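Local coordinates for hypothetical protein Atu0492 (Agrobacterium tumefaciens str., PDB 2GMY) that is of unknown function but, as a putative AhpD-like member of the carboxymuconolactone decarboxylase family, probably takes part in antioxidant defence, at the interface of chains A and B. Residues are numbered along the deposited sequence; one frame, centred on the assembly and turned at random. Chains: chain A/B, Hypothetical protein Atu0492.

Contact 1: the interface of chains A and B. Residues chain A 67, 78-80; chain B 143-144, 146.
The loop A:Ser78 to A:Val80, which follows the 3-10 helix 71-77, and A:Gln67 on helix 66-70 receive the C-terminal tail of chain B, where B:Gln143, B:His144 and B:Val146 trail the long helix 117-139. B:His144 is inserted between the two elements of chain A. Its CG sits between the backbone N and the carbonyl carbon (chi1 68°), which turns the ring toward the loop, and NE2 of the imidazole shares a hydrogen bond of 2.8 Å with the hydroxyl OG of A:Ser78. That hydroxyl also accepts the backbone N-H of A:Val80 at 3.2 Å between N and OG, so the bend of the loop helps to fix the partner of the histidine. A:Pro79 lies over one face of the ring, its CD 3.7 Å from the B:His144 ring centroid in a CH-pi contact. At another edge of the same proline, B:Gln143, whose chain bends at chi2, brings the amide oxygen OE1 to 3.6 Å from A:Pro79 CB. B:Val146 packs through CG2 at 3.8 Å from A:Pro79 CG, while A:Gln67 crosses this valine at about a right angle, with its amide oxygen OE1 3.6 Å from B:Val146 CA. The A:Gln67 amide slides past the imidazole on the side away from the proline, its plane tilted 49°, with NE2 3.5 Å from B:His144 ND1. The patch anchors the C-terminal tail of one subunit on its neighbour and probably steadies the two-fold pairing.

Contact 2: the interface of chains A and B. Residues chain A 144-146; chain B 67, 71, 78-80.
A:His144, A:Val146 and B:Pro79 bury most of the surface here, the first two from the C-terminal tail of chain A, the third from the loop after the 3-10 helix 71-77 of chain B. The imidazole of A:His144 is bound through both nitrogens. A:His144 NE2 shares a hydrogen bond of 2.8 Å with the hydroxyl OG of B:Ser78. A:His144 ND1 donates to the carbonyl O of the next tail residue, A:Pro145, at 2.8 Å. This second bond comes from near the ring plane but from above the carbonyl plane, 49° out of it, and it ties the ring to its own backbone, restricting its rotation. A neutral ring with its hydrogen on ND1 would leave NE2 to accept from the serine, though the hydrogens are not seen.

B:Pro79 lies across one face of the imidazole and makes a CH-pi contact through CD, while its CG is also 3.8 Å from CG2 of A:Val146; the proline thus bridges both tail side chains. A:Val146 holds CG1 anti to its backbone nitrogen (chi1 -177°), leaving CG2 to point at the proline. B:Val80 reaches the edge of the histidine ring in its plane, its CG2 3.5 Å from A:His144 CE1. B:Leu71 merely skirts the ring, with CG 3.9 Å from A:His144 NE2.

The extended chain of B:Gln67 runs past the histidine in the opposite direction, with amide and ring planes 69° apart. Its modelled orientation is doubtful: the amide oxygen OE1 is 2.8 Å from the carbonyl O of A:Pro145, two acceptors facing one another. Exchanging the amide oxygen and nitrogen would offer that carbonyl an N-H. On the other side of the ring, the B:Ser78 OG that meets the histidine also accepts the backbone N-H of B:Val80, with 3.2 Å between OG and N.

Contact 1: the interface of chains A and B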
ATOM      1  N   GLN A  67      -3.506 -19.096 -23.531  1.00 16.44           N
ATOM      2  CA  GLN A  67      -2.368 -18.754 -22.687  1.00 17.02           C
ATOM      3  C   GLN A  67      -2.195 -17.235 -22.635  1.00 16.36           C
ATOM      4  O   GLN A  67      -2.035 -16.652 -21.566  1.00 16.15           O
ATOM      5  CB  GLN A  67      -1.118 -19.398 -23.254  1.00 17.74           C
ATOM      6  CG  GLN A  67      -0.095 -19.749 -22.235  1.00 21.03           C
ATOM      7  CD  GLN A  67       1.002 -20.628 -22.800  1.00 24.00           C
ATOM      8  OE1 GLN A  67       1.427 -20.462 -23.954  1.00 26.14           O
ATOM      9  NE2 GLN A  67       1.472 -21.560 -21.992  1.00 22.52           N
ATOM     10  N   SER A  78       5.583 -14.181 -17.318  1.00 15.28           N
ATOM     11  CA  SER A  78       5.203 -15.095 -18.399  1.00 15.80           C
ATOM     12  C   SER A  78       6.004 -14.861 -19.675  1.00 16.29           C
ATOM     13  O   SER A  78       6.052 -13.727 -20.183  1.00 16.34           O
ATOM     14  CB  SER A  78       3.718 -14.963 -18.722  1.00 15.80           C
ATOM     15  OG  SER A  78       3.395 -15.814 -19.803  1.00 16.41           O
ATOM     16  N   PRO A  79       6.651 -15.923 -20.192  1.00 15.82           N
ATOM     17  CA  PRO A  79       7.324 -15.786 -21.483  1.00 15.98           C
ATOM     18  C   PRO A  79       6.413 -15.724 -22.713  1.00 16.23           C
ATOM     19  O   PRO A  79       6.926 -15.613 -23.825  1.00 16.83           O
ATOM     20  CB  PRO A  79       8.245 -17.025 -21.522  1.00 16.03           C
ATOM     21  CG  PRO A  79       7.533 -18.041 -20.676  1.00 16.05           C
ATOM     22  CD  PRO A  79       6.911 -17.238 -19.568  1.00 16.48           C
ATOM     23  N   VAL A  80       5.090 -15.773 -22.544  1.00 16.56           N
ATOM     24  CA  VAL A  80       4.202 -15.754 -23.718  1.00 17.31           C
ATOM     25  C   VAL A  80       4.232 -14.421 -24.493  1.00 16.81           C
ATOM     26  O   VAL A  80       4.113 -14.416 -25.722  1.00 17.50           O
ATOM     27  CB  VAL A  80       2.747 -16.222 -23.387  1.00 18.04           C
ATOM     28  CG1 VAL A  80       2.035 -15.236 -22.540  1.00 19.08           C
ATOM     29  CG2 VAL A  80       1.948 -16.462 -24.666  1.00 19.86           C
TER
ATOM     30  N   GLN B 143      10.282 -20.801 -15.882  1.00 17.96           N
ATOM     31  CA  GLN B 143       9.646 -20.434 -17.145  1.00 19.16           C
ATOM     32  C   GLN B 143       8.668 -21.513 -17.577  1.00 19.39           C
ATOM     33  O   GLN B 143       9.068 -22.660 -17.799  1.00 20.30           O
ATOM     34  CB  GLN B 143      10.713 -20.271 -18.234  1.00 18.93           C
ATOM     35  CG  GLN B 143      11.755 -19.232 -17.938  1.00 20.37           C
ATOM     36  CD  GLN B 143      11.174 -17.844 -17.907  1.00 22.54           C
ATOM     37  OE1 GLN B 143      10.626 -17.362 -18.909  1.00 23.17           O
ATOM     38  NE2 GLN B 143      11.268 -17.190 -16.747  1.00 21.99           N
ATOM     39  N   HIS B 144       7.395 -21.157 -17.703  1.00 19.10           N
ATOM     40  CA  HIS B 144       6.386 -22.120 -18.150  1.00 19.73           C
ATOM     41  C   HIS B 144       6.493 -22.366 -19.663  1.00 20.20           C
ATOM     42  O   HIS B 144       7.016 -21.524 -20.398  1.00 19.69           O
ATOM     43  CB  HIS B 144       4.966 -21.672 -17.756  1.00 19.54           C
ATOM     44  CG  HIS B 144       4.478 -20.453 -18.478  1.00 19.02           C
ATOM     45  ND1 HIS B 144       4.023 -20.492 -19.780  1.00 18.25           N
ATOM     46  CD2 HIS B 144       4.336 -19.167 -18.068  1.00 17.94           C
ATOM     47  CE1 HIS B 144       3.648 -19.280 -20.150  1.00 18.58           C
ATOM     48  NE2 HIS B 144       3.827 -18.457 -19.131  1.00 17.57           N
ATOM     49  N   VAL B 146       5.633 -22.495 -23.588  1.00 23.44           N
ATOM     50  CA  VAL B 146       4.819 -21.683 -24.502  1.00 24.47           C
ATOM     51  C   VAL B 146       4.406 -22.484 -25.738  1.00 25.27           C
ATOM     52  O   VAL B 146       5.230 -23.172 -26.334  1.00 25.75           O
ATOM     53  CB  VAL B 146       5.542 -20.387 -24.931  1.00 24.73           C
ATOM     54  CG1 VAL B 146       4.710 -19.607 -25.957  1.00 25.82           C
ATOM     55  CG2 VAL B 146       5.825 -19.511 -23.724  1.00 25.25           C
TER

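Contact 2: the interface of chains A and B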
ATOM      1  N   HIS A 144     -22.017  -9.571 -15.612  1.00 19.23           N
ATOM      2  CA  HIS A 144     -21.745 -10.229 -16.901  1.00 19.88           C
ATOM      3  C   HIS A 144     -22.590 -11.494 -17.045  1.00 20.98           C
ATOM      4  O   HIS A 144     -22.993 -12.077 -16.035  1.00 20.45           O
ATOM      5  CB  HIS A 144     -20.239 -10.513 -17.128  1.00 19.70           C
ATOM      6  CG  HIS A 144     -19.656 -11.569 -16.235  1.00 18.19           C
ATOM      7  ND1 HIS A 144     -19.820 -12.920 -16.468  1.00 18.17           N
ATOM      8  CD2 HIS A 144     -18.870 -11.470 -15.136  1.00 17.13           C
ATOM      9  CE1 HIS A 144     -19.180 -13.609 -15.537  1.00 18.12           C
ATOM     10  NE2 HIS A 144     -18.589 -12.753 -14.721  1.00 17.32           N
ATOM     11  N   PRO A 145     -22.865 -11.916 -18.303  1.00 22.83           N
ATOM     12  CA  PRO A 145     -23.586 -13.180 -18.494  1.00 24.05           C
ATOM     13  C   PRO A 145     -22.767 -14.397 -18.055  1.00 25.55           C
ATOM     14  O   PRO A 145     -21.535 -14.372 -18.112  1.00 24.69           O
ATOM     15  CB  PRO A 145     -23.866 -13.221 -20.003  1.00 24.12           C
ATOM     16  CG  PRO A 145     -22.887 -12.311 -20.619  1.00 24.04           C
ATOM     17  CD  PRO A 145     -22.544 -11.256 -19.580  1.00 23.28           C
ATOM     18  N   VAL A 146     -23.464 -15.445 -17.612  1.00 27.53           N
ATOM     19  CA  VAL A 146     -22.831 -16.656 -17.089  1.00 29.96           C
ATOM     20  C   VAL A 146     -23.160 -17.866 -17.970  1.00 31.89           C
ATOM     21  O   VAL A 146     -24.323 -18.272 -18.054  1.00 32.33           O
ATOM     22  CB  VAL A 146     -23.293 -16.952 -15.638  1.00 29.94           C
ATOM     23  CG1 VAL A 146     -22.582 -18.175 -15.083  1.00 29.90           C
ATOM     24  CG2 VAL A 146     -23.059 -15.744 -14.727  1.00 30.07           C
TER
ATOM     25  N   GLN B  67     -14.913 -19.643 -18.299  1.00 21.43           N
ATOM     26  CA  GLN B  67     -15.279 -18.481 -17.473  1.00 21.11           C
ATOM     27  C   GLN B  67     -14.819 -18.621 -16.023  1.00 20.21           C
ATOM     28  O   GLN B  67     -14.276 -17.677 -15.442  1.00 19.88           O
ATOM     29  CB  GLN B  67     -16.784 -18.222 -17.493  1.00 21.52           C
ATOM     30  CG  GLN B  67     -17.227 -17.151 -18.447  1.00 23.29           C
ATOM     31  CD  GLN B  67     -18.695 -16.794 -18.261  1.00 24.48           C
ATOM     32  OE1 GLN B  67     -19.126 -15.697 -18.608  1.00 24.32           O
ATOM     33  NE2 GLN B  67     -19.473 -17.727 -17.702  1.00 25.32           N
ATOM     34  N   LEU B  71     -12.115 -15.753 -15.008  1.00 15.95           N
ATOM     35  CA  LEU B  71     -12.623 -14.716 -14.095  1.00 15.54           C
ATOM     36  C   LEU B  71     -12.025 -14.760 -12.685  1.00 14.59           C
ATOM     37  O   LEU B  71     -12.378 -13.936 -11.817  1.00 14.31           O
ATOM     38  CB  LEU B  71     -14.158 -14.761 -14.024  1.00 16.08           C
ATOM     39  CG  LEU B  71     -14.938 -14.012 -15.126  1.00 17.36           C
ATOM     40  CD1 LEU B  71     -14.699 -12.499 -15.064  1.00 18.77           C
ATOM     41  CD2 LEU B  71     -14.611 -14.525 -16.513  1.00 19.24           C
ATOM     42  N   SER B  78     -17.640 -11.132 -10.034  1.00 16.57           N
ATOM     43  CA  SER B  78     -18.166 -12.121 -11.005  1.00 17.44           C
ATOM     44  C   SER B  78     -19.264 -12.990 -10.416  1.00 18.11           C
ATOM     45  O   SER B  78     -19.061 -13.603  -9.370  1.00 18.90           O
ATOM     46  CB  SER B  78     -17.055 -13.032 -11.525  1.00 17.51           C
ATOM     47  OG  SER B  78     -17.601 -14.037 -12.377  1.00 17.63           O
ATOM     48  N   PRO B  79     -20.421 -13.059 -11.093  1.00 18.30           N
ATOM     49  CA  PRO B  79     -21.475 -13.968 -10.621  1.00 18.68           C
ATOM     50  C   PRO B  79     -21.240 -15.459 -10.928  1.00 19.06           C
ATOM     51  O   PRO B  79     -22.107 -16.284 -10.614  1.00 19.43           O
ATOM     52  CB  PRO B  79     -22.736 -13.448 -11.335  1.00 18.74           C
ATOM     53  CG  PRO B  79     -22.239 -12.774 -12.568  1.00 18.73           C
ATOM     54  CD  PRO B  79     -20.843 -12.269 -12.272  1.00 18.51           C
ATOM     55  N   VAL B  80     -20.099 -15.813 -11.528  1.00 18.71           N
ATOM     56  CA  VAL B  80     -19.814 -17.218 -11.852  1.00 19.42           C
ATOM     57  C   VAL B  80     -19.744 -18.093 -10.594  1.00 19.32           C
ATOM     58  O   VAL B  80     -20.221 -19.229 -10.597  1.00 19.34           O
ATOM     59  CB  VAL B  80     -18.512 -17.361 -12.686  1.00 19.88           C
ATOM     60  CG1 VAL B  80     -18.085 -18.835 -12.816  1.00 21.69           C
ATOM     61  CG2 VAL B  80     -18.699 -16.731 -14.052  1.00 21.05           C
TER

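Contact 1 and contact 2 are twins related by the two-fold of the A/B pair, their C-alpha centres about 26 Å apart. Each chain gives its C-terminal tail to one and its 67-80 region to the other, so the tails are exchanged reciprocally. The copies differ in detail: residue 80 has chi1 69° in contact 1 and 170° in contact 2, and the side-chain amide of residue 67 is modelled with its oxygen and nitrogen turned differently. Such doubled anchoring suits a stable dimer, perhaps the building unit of the six-chain deposited assembly, although the structure alone does not prove this.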